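Local coordinates for trehalose-6-phosphate phosphatase (Neosartorya fumigata, PDB 5DXL), which belongs to the trehalose-phosphatase family of the HAD clan and joins a Rossmann-like alpha/beta core to a smaller alpha/beta cap domain, at residues F120-T124 and A138-H142; T50-L54 and I266-N270; E222-L228 and F239-V243. All blocks are in the same frame, centred on the assembly; numbering follows the deposited sequence.

Contact 1: F120-T124 and A138-H142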
ATOM      1  N   PHE A 120     -11.619 -13.093 -22.098  1.00 14.64           N
ATOM      2  CA  PHE A 120     -10.343 -13.795 -22.042  1.00 12.59           C
ATOM      3  C   PHE A 120     -10.435 -15.210 -22.638  1.00 17.00           C
ATOM      4  O   PHE A 120      -9.504 -15.665 -23.305  1.00 15.87           O
ATOM      5  CB  PHE A 120      -9.826 -13.873 -20.590  1.00 11.59           C
ATOM      6  CG  PHE A 120      -9.132 -12.622 -20.091  1.00 11.48           C
ATOM      7  CD1 PHE A 120      -8.851 -11.552 -20.922  1.00 12.35           C
ATOM      8  CD2 PHE A 120      -8.747 -12.536 -18.753  1.00 10.66           C
ATOM      9  CE1 PHE A 120      -8.203 -10.415 -20.429  1.00 11.94           C
ATOM     10  CE2 PHE A 120      -8.092 -11.413 -18.255  1.00 10.21           C
ATOM     11  CZ  PHE A 120      -7.823 -10.352 -19.088  1.00 11.68           C
ATOM     12  N   GLN A 121     -11.543 -15.913 -22.409  1.00 18.73           N
ATOM     13  CA  GLN A 121     -11.666 -17.277 -22.920  1.00 17.82           C
ATOM     14  C   GLN A 121     -11.693 -17.265 -24.441  1.00 17.54           C
ATOM     15  O   GLN A 121     -11.127 -18.140 -25.100  1.00 19.20           O
ATOM     16  CB  GLN A 121     -12.928 -17.958 -22.385  1.00 22.32           C
ATOM     17  CG  GLN A 121     -13.117 -19.375 -22.902  1.00 29.10           C
ATOM     18  CD  GLN A 121     -12.000 -20.317 -22.468  1.00 36.39           C
ATOM     19  OE1 GLN A 121     -11.404 -20.144 -21.403  1.00 31.75           O
ATOM     20  NE2 GLN A 121     -11.716 -21.321 -23.295  1.00 38.61           N
ATOM     21  N   HIS A 122     -12.343 -16.244 -24.977  1.00 16.22           N
ATOM     22  CA  HIS A 122     -12.455 -16.065 -26.417  1.00 18.28           C
ATOM     23  C   HIS A 122     -11.084 -15.892 -27.042  1.00 21.18           C
ATOM     24  O   HIS A 122     -10.744 -16.584 -28.010  1.00 17.68           O
ATOM     25  CB  HIS A 122     -13.326 -14.858 -26.721  1.00 18.07           C
ATOM     26  CG  HIS A 122     -13.603 -14.668 -28.174  1.00 19.75           C
ATOM     27  ND1 HIS A 122     -12.902 -13.773 -28.954  1.00 24.95           N
ATOM     28  CD2 HIS A 122     -14.517 -15.245 -28.985  1.00 19.89           C
ATOM     29  CE1 HIS A 122     -13.371 -13.817 -30.189  1.00 17.18           C
ATOM     30  NE2 HIS A 122     -14.352 -14.700 -30.234  1.00 26.41           N
ATOM     31  N   PHE A 123     -10.299 -14.974 -26.481  1.00 16.87           N
ATOM     32  CA  PHE A 123      -8.958 -14.712 -26.986  1.00 15.17           C
ATOM     33  C   PHE A 123      -8.020 -15.877 -26.718  1.00 16.89           C
ATOM     34  O   PHE A 123      -7.094 -16.115 -27.495  1.00 14.76           O
ATOM     35  CB  PHE A 123      -8.387 -13.424 -26.388  1.00 15.30           C
ATOM     36  CG  PHE A 123      -8.825 -12.187 -27.104  1.00 13.57           C
ATOM     37  CD1 PHE A 123      -8.078 -11.683 -28.163  1.00 15.02           C
ATOM     38  CD2 PHE A 123      -9.997 -11.540 -26.749  1.00 16.04           C
ATOM     39  CE1 PHE A 123      -8.481 -10.538 -28.839  1.00 16.89           C
ATOM     40  CE2 PHE A 123     -10.411 -10.397 -27.418  1.00 17.07           C
ATOM     41  CZ  PHE A 123      -9.652  -9.898 -28.478  1.00 17.54           C
ATOM     42  N   THR A 124      -8.250 -16.612 -25.631  1.00 14.28           N
ATOM     43  CA  THR A 124      -7.424 -17.778 -25.348  1.00 12.70           C
ATOM     44  C   THR A 124      -7.589 -18.852 -26.424  1.00 17.06           C
ATOM     45  O   THR A 124      -6.603 -19.374 -26.944  1.00 17.35           O
ATOM     46  CB  THR A 124      -7.740 -18.364 -23.969  1.00 15.68           C
ATOM     47  OG1 THR A 124      -7.408 -17.378 -22.986  1.00 14.03           O
ATOM     48  CG2 THR A 124      -6.921 -19.618 -23.714  1.00 17.08           C
ATOM     49  N   ALA A 138      -8.250 -10.558  -8.996  1.00 14.83           N
ATOM     50  CA  ALA A 138      -7.655 -10.159 -10.264  1.00 14.46           C
ATOM     51  C   ALA A 138      -7.705 -11.284 -11.278  1.00 15.02           C
ATOM     52  O   ALA A 138      -7.477 -12.437 -10.942  1.00 15.26           O
ATOM     53  CB  ALA A 138      -6.230  -9.706 -10.060  1.00 15.81           C
ATOM     54  N   LEU A 139      -7.982 -10.933 -12.533  1.00 10.59           N
ATOM     55  CA  LEU A 139      -7.991 -11.912 -13.616  1.00 10.73           C
ATOM     56  C   LEU A 139      -6.890 -11.549 -14.593  1.00  9.92           C
ATOM     57  O   LEU A 139      -6.786 -10.399 -15.002  1.00 12.18           O
ATOM     58  CB  LEU A 139      -9.348 -11.935 -14.327  1.00 10.72           C
ATOM     59  CG  LEU A 139     -10.571 -12.334 -13.493  1.00 14.57           C
ATOM     60  CD1 LEU A 139     -11.831 -12.307 -14.344  1.00 14.21           C
ATOM     61  CD2 LEU A 139     -10.364 -13.687 -12.894  1.00 21.52           C
ATOM     62  N   THR A 140      -6.066 -12.525 -14.950  1.00  7.94           N
ATOM     63  CA  THR A 140      -4.898 -12.236 -15.778  1.00 10.02           C
ATOM     64  C   THR A 140      -4.827 -13.147 -16.996  1.00 10.48           C
ATOM     65  O   THR A 140      -4.923 -14.372 -16.884  1.00 12.04           O
ATOM     66  CB  THR A 140      -3.596 -12.370 -14.964  1.00 12.87           C
ATOM     67  OG1 THR A 140      -3.685 -11.547 -13.797  1.00 15.21           O
ATOM     68  CG2 THR A 140      -2.408 -11.901 -15.801  1.00 12.03           C
ATOM     69  N   TRP A 141      -4.674 -12.535 -18.168  1.00 10.59           N
ATOM     70  CA  TRP A 141      -4.481 -13.284 -19.401  1.00 11.95           C
ATOM     71  C   TRP A 141      -2.990 -13.326 -19.733  1.00  9.26           C
ATOM     72  O   TRP A 141      -2.375 -12.285 -19.897  1.00 10.72           O
ATOM     73  CB  TRP A 141      -5.282 -12.647 -20.550  1.00 11.98           C
ATOM     74  CG  TRP A 141      -5.254 -13.476 -21.794  1.00  9.97           C
ATOM     75  CD1 TRP A 141      -5.641 -14.779 -21.911  1.00 10.51           C
ATOM     76  CD2 TRP A 141      -4.810 -13.071 -23.099  1.00 13.60           C
ATOM     77  NE1 TRP A 141      -5.475 -15.209 -23.211  1.00 13.16           N
ATOM     78  CE2 TRP A 141      -4.964 -14.180 -23.952  1.00 12.12           C
ATOM     79  CE3 TRP A 141      -4.307 -11.880 -23.624  1.00 13.00           C
ATOM     80  CZ2 TRP A 141      -4.626 -14.131 -25.306  1.00 13.22           C
ATOM     81  CZ3 TRP A 141      -3.970 -11.836 -24.976  1.00 15.12           C
ATOM     82  CH2 TRP A 141      -4.132 -12.953 -25.791  1.00 12.97           C
ATOM     83  N   HIS A 142      -2.423 -14.529 -19.790  1.00  9.96           N
ATOM     84  CA  HIS A 142      -0.989 -14.730 -20.032  1.00 10.40           C
ATOM     85  C   HIS A 142      -0.755 -15.171 -21.466  1.00 11.71           C
ATOM     86  O   HIS A 142      -1.465 -16.040 -21.956  1.00 12.20           O
ATOM     87  CB  HIS A 142      -0.417 -15.809 -19.097  1.00 12.87           C
ATOM     88  CG  HIS A 142      -0.420 -15.448 -17.640  1.00 13.95           C
ATOM     89  ND1 HIS A 142       0.679 -14.900 -17.010  1.00 19.48           N
ATOM     90  CD2 HIS A 142      -1.368 -15.591 -16.685  1.00 14.16           C
ATOM     91  CE1 HIS A 142       0.402 -14.711 -15.731  1.00 18.81           C
ATOM     92  NE2 HIS A 142      -0.831 -15.128 -15.505  1.00 14.51           N
TER
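Helix-on-sheet packing in the alpha/beta cap domain of this HAD-clan protein illustrates how one large aromatic side chain can be seated against a helix. The 120-124 helix segment and the 139-142 strand run almost in the same direction, 10° apart, with axes 9.7 Å from each other. Strand alternation sets the relief: L139 and W141 project toward the helix, while T140 points away from it. W141 is the main bump, contributing 115 Å² of covered surface. The hollow it enters is bordered by F120, F123 and T124. F120 closes one side with its ring face: W141 CB sits 3.5 Å from the centroid of the F120 ring, 5° off the normal, a CH-pi contact. The indole itself has slid off that ring; the centroid of its five-membered ring lies 5.3 Å from that of F120, with planes at 27° and little overlap. Further along the indole, F123 CB covers a face, 4.0 Å from W141 CZ2, after which the F123 ring leads away to helix 148-164. F120, too, reaches that helix, at C158 and L162, so its ring is wedged between strand 139-142 and helix 148-164; F120 CE2 lies 4.2 Å from L139 CB and 3.6 Å from L139 O. The helix side of the hollow also has a polar lip. T124, one turn after F120, turns its hydroxyl back on the helix, T124 OG1 donating to F120 O at 2.7 Å, and this same OG1 meets the indole edge, where W141 NE1 makes a weak hydrogen bond to T124 OG1 at 2.9 Å and 127°.

Contact 2: T50-L54 and I266-N270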
ATOM      1  N   THR A  50       8.344  -1.809  18.382  1.00 13.42           N
ATOM      2  CA  THR A  50       8.346  -0.472  17.808  1.00 14.21           C
ATOM      3  C   THR A  50       6.945  -0.077  17.349  1.00 10.92           C
ATOM      4  O   THR A  50       6.478   1.030  17.630  1.00 11.84           O
ATOM      5  CB  THR A  50       9.336  -0.407  16.633  1.00 13.87           C
ATOM      6  OG1 THR A  50      10.635  -0.791  17.108  1.00 16.46           O
ATOM      7  CG2 THR A  50       9.417   0.995  16.054  1.00 15.77           C
ATOM      8  N   LEU A  51       6.270  -0.996  16.669  1.00 11.11           N
ATOM      9  CA  LEU A  51       4.907  -0.746  16.203  1.00  9.78           C
ATOM     10  C   LEU A  51       3.917  -0.656  17.358  1.00 12.38           C
ATOM     11  O   LEU A  51       3.036   0.205  17.355  1.00 11.25           O
ATOM     12  CB  LEU A  51       4.459  -1.834  15.227  1.00 10.86           C
ATOM     13  CG  LEU A  51       5.144  -1.822  13.864  1.00 10.11           C
ATOM     14  CD1 LEU A  51       4.670  -3.019  13.045  1.00 13.30           C
ATOM     15  CD2 LEU A  51       4.836  -0.524  13.127  1.00 11.46           C
ATOM     16  N   LYS A  52       4.059  -1.546  18.337  1.00 11.10           N
ATOM     17  CA  LYS A  52       3.136  -1.550  19.467  1.00 11.29           C
ATOM     18  C   LYS A  52       3.213  -0.226  20.224  1.00 13.44           C
ATOM     19  O   LYS A  52       2.186   0.371  20.579  1.00 12.55           O
ATOM     20  CB  LYS A  52       3.432  -2.726  20.388  1.00 13.85           C
ATOM     21  CG  LYS A  52       2.533  -2.758  21.602  1.00 16.26           C
ATOM     22  CD  LYS A  52       2.854  -3.956  22.476  1.00 23.09           C
ATOM     23  CE  LYS A  52       1.949  -3.982  23.704  1.00 27.63           C
ATOM     24  NZ  LYS A  52       2.223  -5.178  24.550  1.00 34.87           N
ATOM     25  N   THR A  53       4.437   0.251  20.447  1.00 12.08           N
ATOM     26  CA  THR A  53       4.638   1.498  21.170  1.00 12.91           C
ATOM     27  C   THR A  53       4.089   2.688  20.380  1.00 12.21           C
ATOM     28  O   THR A  53       3.436   3.564  20.945  1.00 12.78           O
ATOM     29  CB  THR A  53       6.128   1.692  21.499  1.00 14.98           C
ATOM     30  OG1 THR A  53       6.537   0.648  22.399  1.00 16.16           O
ATOM     31  CG2 THR A  53       6.387   3.057  22.139  1.00 12.91           C
ATOM     32  N   LEU A  54       4.318   2.706  19.070  1.00 10.52           N
ATOM     33  CA  LEU A  54       3.803   3.800  18.253  1.00  8.96           C
ATOM     34  C   LEU A  54       2.270   3.840  18.283  1.00  9.27           C
ATOM     35  O   LEU A  54       1.669   4.907  18.425  1.00 11.01           O
ATOM     36  CB  LEU A  54       4.314   3.667  16.805  1.00  8.98           C
ATOM     37  CG  LEU A  54       3.947   4.844  15.894  1.00  9.56           C
ATOM     38  CD1 LEU A  54       4.797   6.058  16.249  1.00 11.13           C
ATOM     39  CD2 LEU A  54       4.142   4.482  14.414  1.00  9.57           C
ATOM     40  N   ILE A 266      11.285   5.518  13.644  1.00 10.47           N
ATOM     41  CA  ILE A 266      10.073   5.367  14.444  1.00 10.67           C
ATOM     42  C   ILE A 266      10.431   5.301  15.934  1.00 13.96           C
ATOM     43  O   ILE A 266       9.732   5.881  16.762  1.00 12.53           O
ATOM     44  CB  ILE A 266       9.269   4.126  14.017  1.00 10.17           C
ATOM     45  CG1 ILE A 266       8.837   4.278  12.560  1.00 10.86           C
ATOM     46  CG2 ILE A 266       8.027   3.975  14.889  1.00 14.24           C
ATOM     47  CD1 ILE A 266       8.360   2.982  11.935  1.00 16.85           C
ATOM     48  N   SER A 267      11.537   4.635  16.269  1.00 10.90           N
ATOM     49  CA  SER A 267      12.012   4.610  17.664  1.00 11.72           C
ATOM     50  C   SER A 267      12.284   6.012  18.196  1.00 13.93           C
ATOM     51  O   SER A 267      11.936   6.319  19.342  1.00 15.18           O
ATOM     52  CB  SER A 267      13.272   3.754  17.784  1.00 16.45           C
ATOM     53  OG  SER A 267      12.979   2.406  17.474  1.00 24.60           O
HETATM   54  N   MSE A 268      12.886   6.863  17.369  1.00 13.23           N
HETATM   55  CA  MSE A 268      13.131   8.249  17.761  1.00 15.16           C
HETATM   56  C   MSE A 268      11.814   8.929  18.113  1.00 16.49           C
HETATM   57  O   MSE A 268      11.727   9.635  19.121  1.00 14.38           O
HETATM   58  CB  MSE A 268      13.843   9.033  16.648  1.00 14.72           C
HETATM   59  CG  MSE A 268      13.885  10.565  16.894  1.00 13.32           C
HETATM   60 SE   MSE A 268      14.607  11.447  15.316  1.00 29.49          SE
HETATM   61  CE  MSE A 268      12.989  11.230  14.223  1.00 16.74           C
ATOM     62  N   LEU A 269      10.781   8.716  17.295  1.00 10.53           N
ATOM     63  CA  LEU A 269       9.489   9.329  17.585  1.00 11.85           C
ATOM     64  C   LEU A 269       8.915   8.776  18.890  1.00 14.04           C
ATOM     65  O   LEU A 269       8.401   9.535  19.731  1.00 14.56           O
ATOM     66  CB  LEU A 269       8.502   9.104  16.434  1.00 10.98           C
ATOM     67  CG  LEU A 269       8.910   9.708  15.090  1.00 11.99           C
ATOM     68  CD1 LEU A 269       7.822   9.406  14.069  1.00 11.49           C
ATOM     69  CD2 LEU A 269       9.143  11.216  15.197  1.00 13.42           C
ATOM     70  N   ASN A 270       9.027   7.464  19.074  1.00 11.64           N
ATOM     71  CA  ASN A 270       8.549   6.818  20.297  1.00 11.74           C
ATOM     72  C   ASN A 270       9.239   7.359  21.537  1.00 15.57           C
ATOM     73  O   ASN A 270       8.612   7.496  22.588  1.00 16.84           O
ATOM     74  CB  ASN A 270       8.763   5.306  20.242  1.00 12.53           C
ATOM     75  CG  ASN A 270       7.789   4.596  19.303  1.00 13.25           C
ATOM     76  OD1 ASN A 270       6.733   5.118  18.970  1.00 12.57           O
ATOM     77  ND2 ASN A 270       8.145   3.381  18.898  1.00 11.36           N
TER
HETATM   78  O   HOH W   1      12.127   0.326  18.929  1.00 31.61           O
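Two helices laid side by side against the sheet of the Rossmann-like core show how a polar residue can serve as a packing element. Segments 50-54 and 266-270 cross at 38° with axes 9.7 Å apart, and the face turned across the gap on the first helix is made by T50, T53 and L54. T50 opens the contact with three different groups. Its methyl meets I266, T50 CG2 to I266 CG2 being 3.5 Å. Its hydroxyl, which also bonds to R46 O, accepts from a water 2.6 Å from T50 OG1; the same water donates to S267 OG (2.7 Å), a hydroxyl that also bonds to I263 O, and so bridges two groups 4.0 Å apart, T50 OG1 to S267 OG. Its carbonyl, already taken by the helical bond from L54 N to T50 O (3.1 Å), accepts a second hydrogen bond, from N270 ND2, also 3.1 Å from T50 O. The CA-to-CB bonds of L51 and K52 point away. T53 faces the other helix and rests its methyl on the amide, T53 CG2 to N270 CG 3.5 Å, while its hydroxyl is bonded to R49 O. L54 closes the walk toward the sheet: it reaches F23 and F25 of strand 21-25 and touches I266, L54 CD2 to I266 CG2 3.9 Å. The backbone of this leucine also lies against the N270 amide, with L54 CA only 3.3 Å from N270 OD1.

Contact 3: E222-L228 and F239-V243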
ATOM      1  N   GLU A 222       4.792   3.960  -4.563  1.00 13.31           N
ATOM      2  CA  GLU A 222       4.839   5.251  -5.248  1.00 11.23           C
ATOM      3  C   GLU A 222       3.451   5.880  -5.367  1.00 13.66           C
ATOM      4  O   GLU A 222       3.308   7.100  -5.315  1.00 13.32           O
ATOM      5  CB  GLU A 222       5.480   5.097  -6.631  1.00 12.17           C
ATOM      6  CG  GLU A 222       6.968   4.754  -6.570  1.00 14.09           C
ATOM      7  CD  GLU A 222       7.806   5.926  -6.080  1.00 17.90           C
ATOM      8  OE1 GLU A 222       7.550   7.066  -6.521  1.00 17.34           O
ATOM      9  OE2 GLU A 222       8.708   5.709  -5.245  1.00 14.40           O
ATOM     10  N   ASP A 223       2.421   5.048  -5.489  1.00 12.57           N
ATOM     11  CA  ASP A 223       1.066   5.573  -5.649  1.00 15.85           C
ATOM     12  C   ASP A 223       0.566   6.231  -4.357  1.00 13.59           C
ATOM     13  O   ASP A 223      -0.240   7.162  -4.404  1.00 13.92           O
ATOM     14  CB  ASP A 223       0.113   4.464  -6.112  1.00 14.97           C
ATOM     15  CG  ASP A 223       0.324   4.082  -7.584  1.00 25.03           C
ATOM     16  OD1 ASP A 223       0.697   4.966  -8.396  1.00 27.07           O
ATOM     17  OD2 ASP A 223       0.116   2.896  -7.926  1.00 31.02           O
HETATM   18  N   MSE A 224       1.051   5.767  -3.200  1.00 10.76           N
HETATM   19  CA  MSE A 224       0.744   6.433  -1.930  1.00 10.99           C
HETATM   20  C   MSE A 224       1.326   7.843  -1.930  1.00 11.37           C
HETATM   21  O   MSE A 224       0.656   8.790  -1.512  1.00 11.89           O
HETATM   22  CB  MSE A 224       1.294   5.650  -0.731  1.00 12.99           C
HETATM   23  CG  MSE A 224       0.681   4.273  -0.577  1.00 12.48           C
HETATM   24 SE   MSE A 224       1.008   3.501   1.185  1.00 17.10          SE
HETATM   25  CE  MSE A 224       2.955   3.262   1.056  1.00 11.69           C
ATOM     26  N   PHE A 225       2.573   7.969  -2.382  1.00 12.42           N
ATOM     27  CA  PHE A 225       3.243   9.272  -2.396  1.00 11.06           C
ATOM     28  C   PHE A 225       2.513  10.220  -3.348  1.00 12.82           C
ATOM     29  O   PHE A 225       2.305  11.392  -3.027  1.00 13.56           O
ATOM     30  CB  PHE A 225       4.714   9.155  -2.818  1.00 11.48           C
ATOM     31  CG  PHE A 225       5.503   8.113  -2.064  1.00 11.50           C
ATOM     32  CD1 PHE A 225       5.275   7.861  -0.717  1.00 11.75           C
ATOM     33  CD2 PHE A 225       6.485   7.380  -2.723  1.00 11.39           C
ATOM     34  CE1 PHE A 225       6.013   6.889  -0.034  1.00 10.74           C
ATOM     35  CE2 PHE A 225       7.225   6.410  -2.057  1.00  9.79           C
ATOM     36  CZ  PHE A 225       6.996   6.162  -0.710  1.00 10.39           C
ATOM     37  N   ARG A 226       2.118   9.695  -4.505  1.00 14.19           N
ATOM     38  CA  ARG A 226       1.325  10.464  -5.470  1.00 13.77           C
ATOM     39  C   ARG A 226       0.040  10.965  -4.846  1.00 17.94           C
ATOM     40  O   ARG A 226      -0.326  12.129  -4.996  1.00 19.33           O
ATOM     41  CB  ARG A 226       0.986   9.624  -6.705  1.00 17.61           C
ATOM     42  CG  ARG A 226       2.093   9.529  -7.704  1.00 22.71           C
ATOM     43  CD  ARG A 226       1.629   8.925  -9.039  1.00 24.12           C
ATOM     44  NE  ARG A 226       2.798   8.620  -9.852  1.00 28.71           N
ATOM     45  CZ  ARG A 226       3.414   7.442  -9.856  1.00 29.57           C
ATOM     46  NH1 ARG A 226       2.949   6.446  -9.114  1.00 25.85           N
ATOM     47  NH2 ARG A 226       4.491   7.254 -10.609  1.00 34.33           N
ATOM     48  N   ALA A 227      -0.662  10.078  -4.150  1.00 14.05           N
ATOM     49  CA  ALA A 227      -1.921  10.450  -3.534  1.00 15.07           C
ATOM     50  C   ALA A 227      -1.742  11.558  -2.504  1.00 16.29           C
ATOM     51  O   ALA A 227      -2.570  12.463  -2.404  1.00 18.46           O
ATOM     52  CB  ALA A 227      -2.580   9.226  -2.890  1.00 18.63           C
ATOM     53  N   LEU A 228      -0.673  11.490  -1.717  1.00 12.09           N
ATOM     54  CA  LEU A 228      -0.462  12.493  -0.689  1.00 14.88           C
ATOM     55  C   LEU A 228      -0.121  13.848  -1.307  1.00 17.31           C
ATOM     56  O   LEU A 228      -0.456  14.885  -0.746  1.00 17.75           O
ATOM     57  CB  LEU A 228       0.628  12.047   0.281  1.00 14.26           C
ATOM     58  CG  LEU A 228       0.118  11.024   1.296  1.00 15.76           C
ATOM     59  CD1 LEU A 228       1.275  10.508   2.123  1.00 13.76           C
ATOM     60  CD2 LEU A 228      -0.925  11.662   2.191  1.00 17.59           C
ATOM     61  N   PHE A 239       5.179  13.860   5.164  1.00 10.60           N
ATOM     62  CA  PHE A 239       6.483  13.283   4.895  1.00  8.90           C
ATOM     63  C   PHE A 239       6.295  11.977   4.139  1.00  8.34           C
ATOM     64  O   PHE A 239       6.081  10.914   4.749  1.00  9.73           O
ATOM     65  CB  PHE A 239       7.262  13.046   6.199  1.00 11.18           C
ATOM     66  CG  PHE A 239       7.452  14.290   7.024  1.00 12.04           C
ATOM     67  CD1 PHE A 239       6.456  14.723   7.886  1.00 12.20           C
ATOM     68  CD2 PHE A 239       8.631  15.010   6.948  1.00 13.21           C
ATOM     69  CE1 PHE A 239       6.627  15.868   8.648  1.00 15.92           C
ATOM     70  CE2 PHE A 239       8.812  16.153   7.713  1.00 14.12           C
ATOM     71  CZ  PHE A 239       7.802  16.581   8.563  1.00 15.26           C
ATOM     72  N   SER A 240       6.366  12.068   2.815  1.00  9.27           N
ATOM     73  CA  SER A 240       6.376  10.898   1.941  1.00  8.44           C
ATOM     74  C   SER A 240       7.821  10.471   1.763  1.00  9.26           C
ATOM     75  O   SER A 240       8.659  11.244   1.285  1.00  9.64           O
ATOM     76  CB  SER A 240       5.736  11.198   0.586  1.00  9.57           C
ATOM     77  OG  SER A 240       4.326  11.372   0.708  1.00 12.96           O
ATOM     78  N   VAL A 241       8.107   9.240   2.171  1.00  9.16           N
ATOM     79  CA  VAL A 241       9.481   8.775   2.275  1.00  9.85           C
ATOM     80  C   VAL A 241       9.639   7.427   1.602  1.00 10.89           C
ATOM     81  O   VAL A 241       8.998   6.460   1.996  1.00  9.04           O
ATOM     82  CB  VAL A 241       9.911   8.638   3.753  1.00  8.56           C
ATOM     83  CG1 VAL A 241      11.406   8.329   3.853  1.00  8.62           C
ATOM     84  CG2 VAL A 241       9.567   9.886   4.564  1.00 10.14           C
ATOM     85  N   THR A 242      10.484   7.355   0.579  1.00  9.49           N
ATOM     86  CA  THR A 242      10.789   6.064  -0.029  1.00  8.39           C
ATOM     87  C   THR A 242      11.951   5.402   0.697  1.00  9.42           C
ATOM     88  O   THR A 242      12.789   6.076   1.294  1.00 10.81           O
ATOM     89  CB  THR A 242      11.125   6.192  -1.535  1.00  9.46           C
ATOM     90  OG1 THR A 242      11.144   4.887  -2.127  1.00 10.66           O
ATOM     91  CG2 THR A 242      12.490   6.882  -1.761  1.00 10.35           C
ATOM     92  N   VAL A 243      11.974   4.078   0.678  1.00  7.32           N
ATOM     93  CA  VAL A 243      13.103   3.339   1.208  1.00  9.04           C
ATOM     94  C   VAL A 243      13.984   2.981   0.011  1.00 12.55           C
ATOM     95  O   VAL A 243      13.553   2.265  -0.902  1.00 13.88           O
ATOM     96  CB  VAL A 243      12.646   2.103   1.985  1.00 10.83           C
ATOM     97  CG1 VAL A 243      13.842   1.299   2.480  1.00 12.21           C
ATOM     98  CG2 VAL A 243      11.790   2.545   3.163  1.00 10.73           C
TER
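A phenyl ring packed against a strand, rather than any bond across the gap, joins E222-L228 to F239-V243. F225 does most of the work. With its CB directed at the strand and chi1 in the m well (-51°), the phenyl extends along three consecutive strand residues: F225 CD1 is 3.6 Å from S240 CB, F225 CZ is 3.4 Å from V241 O, and F225 CE2 is 3.9 Å from T242 CB. One turn later L228, in the m,t rotamer, places its CD1 3.5 Å from S240 OG, so that S240, whose CB points at the helix, is met by both side chains. The CA-to-CB bond of E222 points away from the strand, but its m,m conformation brings the carboxylate back. E222 OE2 stops 4.0 Å from T242 OG1, and each has a partner elsewhere: the carboxylate bonds to E251 N and T250 OG1, and the threonine hydroxyl to K248 NZ. On the outer side of the helix, D223 and R226 form a salt bridge, D223 OD1 to R226 NH1 2.8 Å. V241 turns from the helix and packs on neighbouring strands at L213 and W254. Helix and strand run nearly antiparallel, at 163° with axes 8.7 Å apart, as expected for the second half of a beta-alpha-beta crossover, here strand 211-216, helix 222-229 and strand 238-243, the repeating unit of the Rossmann-like HAD core.

How the contacts relate
The three contacts show how a two-domain HAD fold is assembled from packing at different sequence ranges. Contacts 1 and 3 are local, each joining a helix to a strand that follows it closely in the chain, and come one after the other; contact 2 brings together helices 45-56 and 259-270 and encloses both. Contacts 2 and 3 belong to the core, their centres about 20 Å apart, and share its mixed sheet: contact 3 uses strand 238-243, contact 2 rests on strand 21-25. Contact 1 uses the separate four-stranded antiparallel sheet of the cap, its centre about 45 Å from that of contact 2 and 32 Å from that of contact 3. The cap is thus an insertion within a core closed by distant chain segments.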